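PDB 4ZI5: P91 from Metagenome, which hydrolyses phosphotriesters as a promiscuous activity of an alpha/beta hydrolase related to dienelactone hydrolases. Local coordinates for residues A16-Y21 / I29-W34; A75-D80 / R105-A110; D180-D185 / A210-T215. All coordinates share one frame; numbering follows the deposited sequence.

Contact 1. Residues A16-Y21 / I29-W34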
loop_
_atom_site.group_PDB
_atom_site.type_symbol
_atom_site.label_atom_id
_atom_site.label_comp_id
_atom_site.label_asym_id
_atom_site.label_seq_id
_atom_site.Cartn_x
_atom_site.Cartn_y
_atom_site.Cartn_z
ATOM N N ALA A 16 18.363 -24.603 3.152
ATOM C CA ALA A 16 17.950 -24.633 1.758
ATOM C C ALA A 16 18.370 -25.954 1.140
ATOM O O ALA A 16 19.391 -26.535 1.531
ATOM C CB ALA A 16 18.559 -23.475 0.999
ATOM N N ARG A 17 17.635 -26.377 0.123
ATOM C CA ARG A 17 17.995 -27.586 -0.609
ATOM C C ARG A 17 17.572 -27.438 -2.050
ATOM O O ARG A 17 16.588 -26.748 -2.353
ATOM C CB ARG A 17 17.338 -28.796 0.043
ATOM C CG ARG A 17 15.822 -28.901 -0.125
ATOM C CD ARG A 17 15.293 -30.110 0.607
ATOM N NE ARG A 17 13.857 -30.361 0.419
ATOM C CZ ARG A 17 12.926 -30.314 1.374
ATOM N NH1 ARG A 17 13.212 -29.933 2.623
ATOM N NH2 ARG A 17 11.669 -30.624 1.053
ATOM N N LYS A 18 18.291 -28.119 -2.951
ATOM C CA LYS A 18 17.927 -28.105 -4.359
ATOM C C LYS A 18 16.721 -28.995 -4.604
ATOM O O LYS A 18 16.548 -30.022 -3.924
ATOM C CB LYS A 18 19.106 -28.539 -5.227
ATOM C CG LYS A 18 20.321 -27.619 -5.097
ATOM C CD LYS A 18 20.028 -26.180 -5.488
ATOM C CE LYS A 18 21.059 -25.205 -4.935
ATOM N NZ LYS A 18 22.490 -25.594 -5.010
ATOM N N VAL A 19 15.855 -28.559 -5.517
ATOM C CA VAL A 19 14.705 -29.346 -5.945
ATOM C C VAL A 19 14.722 -29.450 -7.465
ATOM O O VAL A 19 14.570 -28.449 -8.151
ATOM C CB VAL A 19 13.370 -28.709 -5.471
ATOM C CG1 VAL A 19 12.159 -29.466 -5.995
ATOM C CG2 VAL A 19 13.334 -28.666 -3.940
ATOM N N ASP A 20 14.868 -30.684 -7.961
ATOM C CA ASP A 20 14.777 -30.999 -9.384
ATOM C C ASP A 20 13.323 -31.157 -9.786
ATOM O O ASP A 20 12.566 -31.830 -9.109
ATOM C CB ASP A 20 15.510 -32.322 -9.680
ATOM C CG ASP A 20 16.993 -32.219 -9.458
ATOM O OD1 ASP A 20 17.625 -31.339 -10.076
ATOM O OD2 ASP A 20 17.537 -33.014 -8.655
ATOM N N TYR A 21 12.917 -30.510 -10.870
ATOM C CA TYR A 21 11.596 -30.723 -11.432
ATOM C C TYR A 21 11.651 -30.505 -12.933
ATOM O O TYR A 21 12.654 -30.015 -13.448
ATOM C CB TYR A 21 10.547 -29.825 -10.730
ATOM C CG TYR A 21 10.736 -28.309 -10.847
ATOM C CD1 TYR A 21 11.611 -27.621 -10.032
ATOM C CD2 TYR A 21 9.992 -27.575 -11.764
ATOM C CE1 TYR A 21 11.767 -26.236 -10.137
ATOM C CE2 TYR A 21 10.139 -26.213 -11.877
ATOM C CZ TYR A 21 11.020 -25.535 -11.061
ATOM O OH TYR A 21 11.121 -24.169 -11.158
ATOM N N ILE A 29 15.995 -26.670 -11.848
ATOM C CA ILE A 29 16.615 -26.851 -10.551
ATOM C C ILE A 29 16.313 -25.634 -9.689
ATOM O O ILE A 29 16.987 -24.610 -9.767
ATOM C CB ILE A 29 18.127 -27.054 -10.639
ATOM C CG1 ILE A 29 18.507 -28.014 -11.802
ATOM C CG2 ILE A 29 18.609 -27.599 -9.305
ATOM C CD1 ILE A 29 19.940 -27.843 -12.279
ATOM N N GLY A 30 15.274 -25.751 -8.886
ATOM C CA GLY A 30 14.927 -24.685 -7.943
ATOM C C GLY A 30 15.645 -24.864 -6.607
ATOM O O GLY A 30 16.312 -25.877 -6.368
ATOM N N GLU A 31 15.477 -23.892 -5.714
ATOM C CA GLU A 31 16.045 -23.960 -4.373
ATOM C C GLU A 31 14.963 -23.684 -3.353
ATOM O O GLU A 31 14.310 -22.639 -3.400
ATOM C CB GLU A 31 17.225 -22.961 -4.202
ATOM C CG GLU A 31 18.010 -23.187 -2.924
ATOM C CD GLU A 31 19.182 -22.263 -2.804
ATOM O OE1 GLU A 31 20.310 -22.743 -3.033
ATOM O OE2 GLU A 31 18.975 -21.064 -2.513
ATOM N N PHE A 32 14.782 -24.646 -2.446
ATOM C CA PHE A 32 13.699 -24.672 -1.471
ATOM C C PHE A 32 14.254 -24.278 -0.110
ATOM O O PHE A 32 15.220 -24.880 0.368
ATOM C CB PHE A 32 13.108 -26.070 -1.407
ATOM C CG PHE A 32 11.991 -26.225 -0.441
ATOM C CD1 PHE A 32 10.736 -25.692 -0.712
ATOM C CD2 PHE A 32 12.173 -26.947 0.741
ATOM C CE1 PHE A 32 9.696 -25.858 0.166
ATOM C CE2 PHE A 32 11.137 -27.132 1.633
ATOM C CZ PHE A 32 9.887 -26.599 1.341
ATOM N N HIS A 33 13.611 -23.277 0.511
ATOM C CA HIS A 33 14.015 -22.729 1.799
ATOM C C HIS A 33 12.967 -22.969 2.858
ATOM O O HIS A 33 11.773 -22.707 2.647
ATOM C CB HIS A 33 14.253 -21.234 1.669
ATOM C CG HIS A 33 15.386 -20.883 0.765
ATOM N ND1 HIS A 33 16.512 -20.239 1.213
ATOM C CD2 HIS A 33 15.569 -21.090 -0.564
ATOM C CE1 HIS A 33 17.351 -20.076 0.206
ATOM N NE2 HIS A 33 16.802 -20.570 -0.884
ATOM N N TRP A 34 13.411 -23.451 4.014
ATOM C CA TRP A 34 12.508 -23.663 5.140
ATOM C C TRP A 34 13.275 -23.588 6.476
ATOM O O TRP A 34 14.522 -23.683 6.511
ATOM C CB TRP A 34 11.741 -25.003 4.975
ATOM C CG TRP A 34 12.512 -26.202 5.425
ATOM C CD1 TRP A 34 12.291 -26.947 6.570
ATOM C CD2 TRP A 34 13.652 -26.796 4.774
ATOM N NE1 TRP A 34 13.233 -27.946 6.663
ATOM C CE2 TRP A 34 14.065 -27.886 5.569
ATOM C CE3 TRP A 34 14.365 -26.507 3.607
ATOM C CZ2 TRP A 34 15.170 -28.685 5.235
ATOM C CZ3 TRP A 34 15.479 -27.304 3.280
ATOM C CH2 TRP A 34 15.865 -28.365 4.093
#

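Contact 2. Residues A75-D80 / R105-A110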
loop_
_atom_site.group_PDB
_atom_site.type_symbol
_atom_site.label_atom_id
_atom_site.label_comp_id
_atom_site.label_asym_id
_atom_site.label_seq_id
_atom_site.Cartn_x
_atom_site.Cartn_y
_atom_site.Cartn_z
ATOM N N ALA A 75 12.217 -20.324 -7.813
ATOM C CA ALA A 75 11.924 -21.047 -9.029
ATOM C C ALA A 75 13.039 -20.901 -10.075
ATOM O O ALA A 75 13.710 -19.873 -10.143
ATOM C CB ALA A 75 10.608 -20.577 -9.610
ATOM N N ASP A 76 13.216 -21.948 -10.872
ATOM C CA ASP A 76 14.065 -21.913 -12.056
ATOM C C ASP A 76 13.155 -21.890 -13.277
ATOM O O ASP A 76 12.666 -22.959 -13.707
ATOM C CB ASP A 76 14.971 -23.138 -12.066
ATOM C CG ASP A 76 15.832 -23.249 -13.341
ATOM O OD1 ASP A 76 15.926 -22.257 -14.097
ATOM O OD2 ASP A 76 16.350 -24.363 -13.622
ATOM N N MET A 77 12.920 -20.710 -13.851
ATOM C CA MET A 77 12.091 -20.623 -15.073
ATOM C C MET A 77 12.835 -21.070 -16.326
ATOM O O MET A 77 12.255 -21.737 -17.175
ATOM C CB MET A 77 11.520 -19.222 -15.302
ATOM C CG MET A 77 10.454 -18.831 -14.315
ATOM S SD MET A 77 8.925 -19.751 -14.465
ATOM C CE MET A 77 8.224 -18.993 -15.927
ATOM N N HIS A 78 14.117 -20.715 -16.428
ATOM C CA HIS A 78 14.878 -20.951 -17.641
ATOM C C HIS A 78 15.265 -22.398 -17.854
ATOM O O HIS A 78 15.359 -22.840 -19.001
ATOM C CB HIS A 78 16.109 -20.055 -17.662
ATOM C CG HIS A 78 15.785 -18.601 -17.579
ATOM N ND1 HIS A 78 14.618 -18.064 -18.083
ATOM C CD2 HIS A 78 16.479 -17.568 -17.062
ATOM C CE1 HIS A 78 14.604 -16.766 -17.862
ATOM N NE2 HIS A 78 15.725 -16.438 -17.251
ATOM N N GLY A 79 15.443 -23.160 -16.782
ATOM C CA GLY A 79 15.918 -24.544 -16.889
ATOM C C GLY A 79 17.416 -24.616 -16.715
ATOM O O GLY A 79 18.127 -23.657 -17.037
ATOM N N ASP A 80 17.882 -25.739 -16.170
ATOM C CA ASP A 80 19.294 -25.966 -15.831
ATOM C C ASP A 80 19.906 -24.872 -14.931
ATOM O O ASP A 80 21.114 -24.618 -14.972
ATOM C CB ASP A 80 20.126 -26.132 -17.129
ATOM C CG ASP A 80 19.416 -27.001 -18.171
ATOM O OD1 ASP A 80 18.562 -27.837 -17.784
ATOM O OD2 ASP A 80 19.696 -26.843 -19.383
ATOM N N ARG A 105 2.863 -22.806 -18.317
ATOM C CA ARG A 105 3.218 -24.174 -17.949
ATOM C C ARG A 105 4.506 -24.208 -17.159
ATOM O O ARG A 105 4.621 -24.968 -16.211
ATOM C CB ARG A 105 3.391 -25.086 -19.176
ATOM C CG ARG A 105 2.120 -25.449 -19.900
ATOM C CD ARG A 105 2.386 -26.605 -20.874
ATOM N NE ARG A 105 3.279 -26.234 -21.979
ATOM C CZ ARG A 105 2.905 -25.582 -23.084
ATOM N NH1 ARG A 105 1.658 -25.157 -23.246
ATOM N NH2 ARG A 105 3.802 -25.314 -24.024
ATOM N N ARG A 106 5.466 -23.384 -17.549
ATOM C CA ARG A 106 6.735 -23.299 -16.863
ATOM C C ARG A 106 6.569 -22.786 -15.432
ATOM O O ARG A 106 7.207 -23.301 -14.494
ATOM C CB ARG A 106 7.723 -22.442 -17.671
ATOM C CG ARG A 106 9.169 -22.467 -17.187
ATOM C CD ARG A 106 9.817 -23.823 -17.254
ATOM N NE ARG A 106 9.812 -24.352 -18.616
ATOM C CZ ARG A 106 10.669 -24.019 -19.592
ATOM N NH1 ARG A 106 11.620 -23.119 -19.412
ATOM N NH2 ARG A 106 10.543 -24.597 -20.788
ATOM N N ALA A 107 5.699 -21.794 -15.254
ATOM C CA ALA A 107 5.320 -21.308 -13.917
ATOM C C ALA A 107 4.571 -22.359 -13.070
ATOM O O ALA A 107 4.890 -22.571 -11.893
ATOM C CB ALA A 107 4.489 -20.043 -14.034
ATOM N N GLN A 108 3.578 -23.017 -13.666
ATOM C CA GLN A 108 2.864 -24.096 -12.988
ATOM C C GLN A 108 3.796 -25.227 -12.501
ATOM O O GLN A 108 3.585 -25.791 -11.410
ATOM C CB GLN A 108 1.770 -24.656 -13.881
ATOM C CG GLN A 108 0.906 -25.729 -13.220
ATOM C CD GLN A 108 0.079 -25.210 -12.076
ATOM O OE1 GLN A 108 -0.623 -24.201 -12.213
ATOM N NE2 GLN A 108 0.130 -25.895 -10.935
ATOM N N ALA A 109 4.835 -25.535 -13.285
ATOM C CA ALA A 109 5.801 -26.570 -12.893
ATOM C C ALA A 109 6.495 -26.187 -11.582
ATOM O O ALA A 109 6.662 -27.045 -10.712
ATOM C CB ALA A 109 6.823 -26.846 -13.992
ATOM N N ALA A 110 6.809 -24.892 -11.409
ATOM C CA ALA A 110 7.407 -24.407 -10.142
ATOM C C ALA A 110 6.408 -24.547 -8.992
ATOM O O ALA A 110 6.771 -25.001 -7.908
ATOM C CB ALA A 110 7.887 -22.963 -10.283
HETATM O O HOH W 1 9.939 -23.065 -13.337
#

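Contact 3. Residues D180-D185 / A210-T215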
loop_
_atom_site.group_PDB
_atom_site.type_symbol
_atom_site.label_atom_id
_atom_site.label_comp_id
_atom_site.label_asym_id
_atom_site.label_seq_id
_atom_site.Cartn_x
_atom_site.Cartn_y
_atom_site.Cartn_z
ATOM N N ASP A 180 8.699 4.149 -12.739
ATOM C CA ASP A 180 9.268 3.078 -13.546
ATOM C C ASP A 180 8.947 3.347 -15.035
ATOM O O ASP A 180 7.785 3.329 -15.424
ATOM C CB ASP A 180 8.669 1.727 -13.074
ATOM C CG ASP A 180 9.204 0.521 -13.812
ATOM O OD1 ASP A 180 9.890 0.665 -14.844
ATOM O OD2 ASP A 180 8.915 -0.619 -13.355
ATOM N N PRO A 181 9.984 3.586 -15.862
ATOM C CA PRO A 181 9.733 3.920 -17.264
ATOM C C PRO A 181 9.452 2.707 -18.148
ATOM O O PRO A 181 9.136 2.885 -19.315
ATOM C CB PRO A 181 11.050 4.556 -17.704
ATOM C CG PRO A 181 12.096 3.816 -16.910
ATOM C CD PRO A 181 11.430 3.514 -15.566
ATOM N N LEU A 182 9.609 1.499 -17.619
ATOM C CA LEU A 182 9.446 0.295 -18.412
ATOM C C LEU A 182 8.007 -0.231 -18.384
ATOM O O LEU A 182 7.691 -1.148 -19.109
ATOM C CB LEU A 182 10.410 -0.785 -17.911
ATOM C CG LEU A 182 11.887 -0.376 -17.917
ATOM C CD1 LEU A 182 12.746 -1.548 -17.454
ATOM C CD2 LEU A 182 12.335 0.094 -19.299
ATOM N N VAL A 183 7.138 0.364 -17.568
ATOM C CA VAL A 183 5.739 -0.051 -17.465
ATOM C C VAL A 183 4.855 1.144 -17.786
ATOM O O VAL A 183 4.924 2.157 -17.104
ATOM C CB VAL A 183 5.429 -0.524 -16.048
ATOM C CG1 VAL A 183 3.979 -0.986 -15.936
ATOM C CG2 VAL A 183 6.369 -1.633 -15.641
ATOM N N GLN A 184 4.038 1.030 -18.818
ATOM C CA GLN A 184 3.233 2.160 -19.300
ATOM C C GLN A 184 1.947 2.344 -18.465
ATOM O O GLN A 184 1.346 1.362 -17.979
ATOM C CB GLN A 184 2.906 1.973 -20.793
ATOM C CG GLN A 184 4.112 1.677 -21.690
ATOM C CD GLN A 184 5.280 2.646 -21.476
ATOM O OE1 GLN A 184 6.423 2.231 -21.197
ATOM N NE2 GLN A 184 4.990 3.951 -21.562
ATOM N N ASP A 185 1.532 3.600 -18.296
ATOM C CA ASP A 185 0.324 3.950 -17.518
ATOM C C ASP A 185 -0.902 3.218 -18.013
ATOM O O ASP A 185 -1.735 2.777 -17.218
ATOM C CB ASP A 185 0.013 5.456 -17.620
ATOM C CG ASP A 185 0.949 6.317 -16.808
ATOM O OD1 ASP A 185 1.665 5.778 -15.942
ATOM O OD2 ASP A 185 0.960 7.555 -17.030
ATOM N N ALA A 210 10.552 5.558 -6.983
ATOM C CA ALA A 210 11.079 4.258 -7.309
ATOM C C ALA A 210 10.881 3.968 -8.808
ATOM O O ALA A 210 9.848 4.261 -9.407
ATOM C CB ALA A 210 10.391 3.190 -6.448
ATOM N N VAL A 211 11.871 3.315 -9.386
ATOM C CA VAL A 211 11.846 2.919 -10.787
ATOM C C VAL A 211 11.863 1.381 -10.830
ATOM O O VAL A 211 11.426 0.725 -9.875
ATOM C CB VAL A 211 13.010 3.585 -11.579
ATOM C CG1 VAL A 211 12.841 5.089 -11.575
ATOM C CG2 VAL A 211 14.372 3.180 -11.015
ATOM N N HIS A 212 12.301 0.790 -11.944
ATOM C CA HIS A 212 12.297 -0.657 -12.061
ATOM C C HIS A 212 13.380 -1.258 -11.168
ATOM O O HIS A 212 14.402 -0.595 -10.851
ATOM C CB HIS A 212 12.503 -1.078 -13.528
ATOM C CG HIS A 212 11.911 -2.402 -13.874
ATOM N ND1 HIS A 212 10.563 -2.578 -14.094
ATOM C CD2 HIS A 212 12.485 -3.612 -14.091
ATOM C CE1 HIS A 212 10.330 -3.834 -14.434
ATOM N NE2 HIS A 212 11.478 -4.483 -14.425
ATOM N N SER A 213 13.179 -2.523 -10.809
ATOM C CA SER A 213 14.135 -3.280 -9.993
ATOM C C SER A 213 14.466 -2.605 -8.663
ATOM O O SER A 213 15.571 -2.760 -8.122
ATOM C CB SER A 213 15.427 -3.564 -10.788
ATOM O OG SER A 213 15.146 -4.362 -11.922
ATOM N N PHE A 214 13.478 -1.898 -8.097
ATOM C CA PHE A 214 13.708 -1.156 -6.866
ATOM C C PHE A 214 14.085 -2.045 -5.660
ATOM O O PHE A 214 14.597 -1.531 -4.677
ATOM C CB PHE A 214 12.532 -0.231 -6.522
ATOM C CG PHE A 214 11.219 -0.935 -6.269
ATOM C CD1 PHE A 214 10.963 -1.577 -5.060
ATOM C CD2 PHE A 214 10.193 -0.883 -7.226
ATOM C CE1 PHE A 214 9.738 -2.201 -4.827
ATOM C CE2 PHE A 214 8.961 -1.482 -6.999
ATOM C CZ PHE A 214 8.731 -2.156 -5.795
ATOM N N THR A 215 13.815 -3.350 -5.731
ATOM C CA THR A 215 14.115 -4.252 -4.625
ATOM C C THR A 215 15.535 -4.781 -4.625
ATOM O O THR A 215 15.923 -5.415 -3.671
ATOM C CB THR A 215 13.212 -5.508 -4.622
ATOM O OG1 THR A 215 13.453 -6.260 -5.812
ATOM C CG2 THR A 215 11.752 -5.157 -4.523
#

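Contact 1. Residues A16-Y21 / I29-W34
R17 and F32 form a hydrogen-bonded pair in an antiparallel beta hairpin, made of strands 15-23 and 26-34. R17 N donates to F32 O, and F32 N donates to R17 O at 2.8 Å and nearly straight (178°). V19 and G30 repeat the pattern two residues on. From R17, CB and CG lie by W34 CZ3, with CG between the backbone N and the carbonyl carbon (chi1 71°). The chain then runs extended to NE, and CD passes W34 CZ3 and CH2. F32 CD2 lies over the centre of one guanidinium face, 3.5 Å from R17 CZ. R17 NH1 sits over the W34 ring, offset toward its rim, 3.4 Å from W34 CH2. This is a cation-pi contact, with the two planes 70° apart. Beyond the hairpin, NH1 makes a salt bridge to E119 and NH2 bonds to Q117. V19 CG2 packs on F32 CB on the same side of the sheet. The other side carries A16, K18, E31 and H33. There H33 NE2 donates to E31 OE2, which lies somewhat out of the imidazole plane, and A16 CB covers the centre of one H33 ring face, 3.7 Å from H33 CE1.

Contact 2. Residues A75-D80 / R105-A110
M77 O receives R106 NH1 at 2.7 Å, nearly straight (165° at the hydrogen). The oxygen lies in the guanidinium plane. Y96 OH adds a weak bond to the same oxygen. R106 CG is anti to the backbone N (chi1 -170°), and bends at chi2 and chi3 fold the chain beside the carbonyl. R106 CG and CD both pass close to M77 O, each at 3.2 Å. The NE of R106 makes a salt bridge to D23, so the guanidinium is held at two points and its charge has a carboxylate partner. The M77 side chain slides past R106 in the opposite direction. M77 CE touches R106 CG at 3.8 Å and also reaches A107 N. Further along the helix, A75 CB meets A110 CB at 3.7 Å. One water joins the backbones by donating to both D76 O and R106 O. Within the loop, D76 OD1 accepts from G79 N, 2.9 Å away, from above the carboxylate plane, in an Asx motif. F48 of strand 42-48 packs on A75, M77, A107 and A110. All the touching residues are buried. The contact joins the loop after strand 71-74 to helix 100-115 in this alpha/beta hydrolase fold, and the M77 side chain lies near, without touching, the residues that fit a nucleophile elbow.

Contact 3. Residues D180-D185 / A210-T215
The H212 imidazole has L182 CD1 over one face and the D180 carboxylate at its edge. L182 CD1 is offset toward the rim of the ring, 3.8 Å from H212 CG, and makes a CH-pi contact. At the edge, H212 ND1 donates to D180 OD2 over 2.7 Å, with an angle of 161° at the hydrogen. OD2 is met on its syn side, and it lies near the ring plane. The carboxylate itself is turned 65° from the imidazole plane. D180 CG is anti to the backbone N (chi1 -179°), which carries the carboxyl carbon toward the histidine. The second oxygen, D180 OD1, accepts from L182 N at 2.9 Å in an Asx turn. This bond and the one to H212 limit rotation of the carboxylate. D180 also starts a type I beta turn that ends at V183. The backbones come close here, with D180 CA 3.8 Å from V211 CA. P181 CD lies more loosely against V211 CB. Outside the two segments, the H154 ring meets H212 edge-to-face, and C131 touches the H212 side chain. C131 lies in a Gly-x-Cys-x-Gly sequence that fits a nucleophile elbow. Together, C131, H212 and D180 are consistent with the Cys-His-Asp catalytic triad of dienelactone hydrolases, carried on loops after the strands of an alpha/beta hydrolase sheet.

How the contacts relate
From the N terminus, contact 1 comes first and closes a short hairpin loop between residues 16-21 and 29-34. The hairpin already belongs to the central sheet, where strand 26-34 pairs with strand 71-74. Contact 2 closes the partly helical loop from 75-80 to 105-110. Contact 3 follows, joining the loop after strand 171-177 to the loop after strand 202-207, with helix 185-198 between. The three are in series, and none crosses another. Contacts 1 and 2 touch: D76 OD2 bonds to I29 N, D76 N bonds to Y21 OH, and Y21 packs on A109 and A110. These tie the hairpin to both the loop 75-80 and helix 100-115. Contact 3 lies apart, its centre about 29 Å from that of contact 1, across the chain's centre.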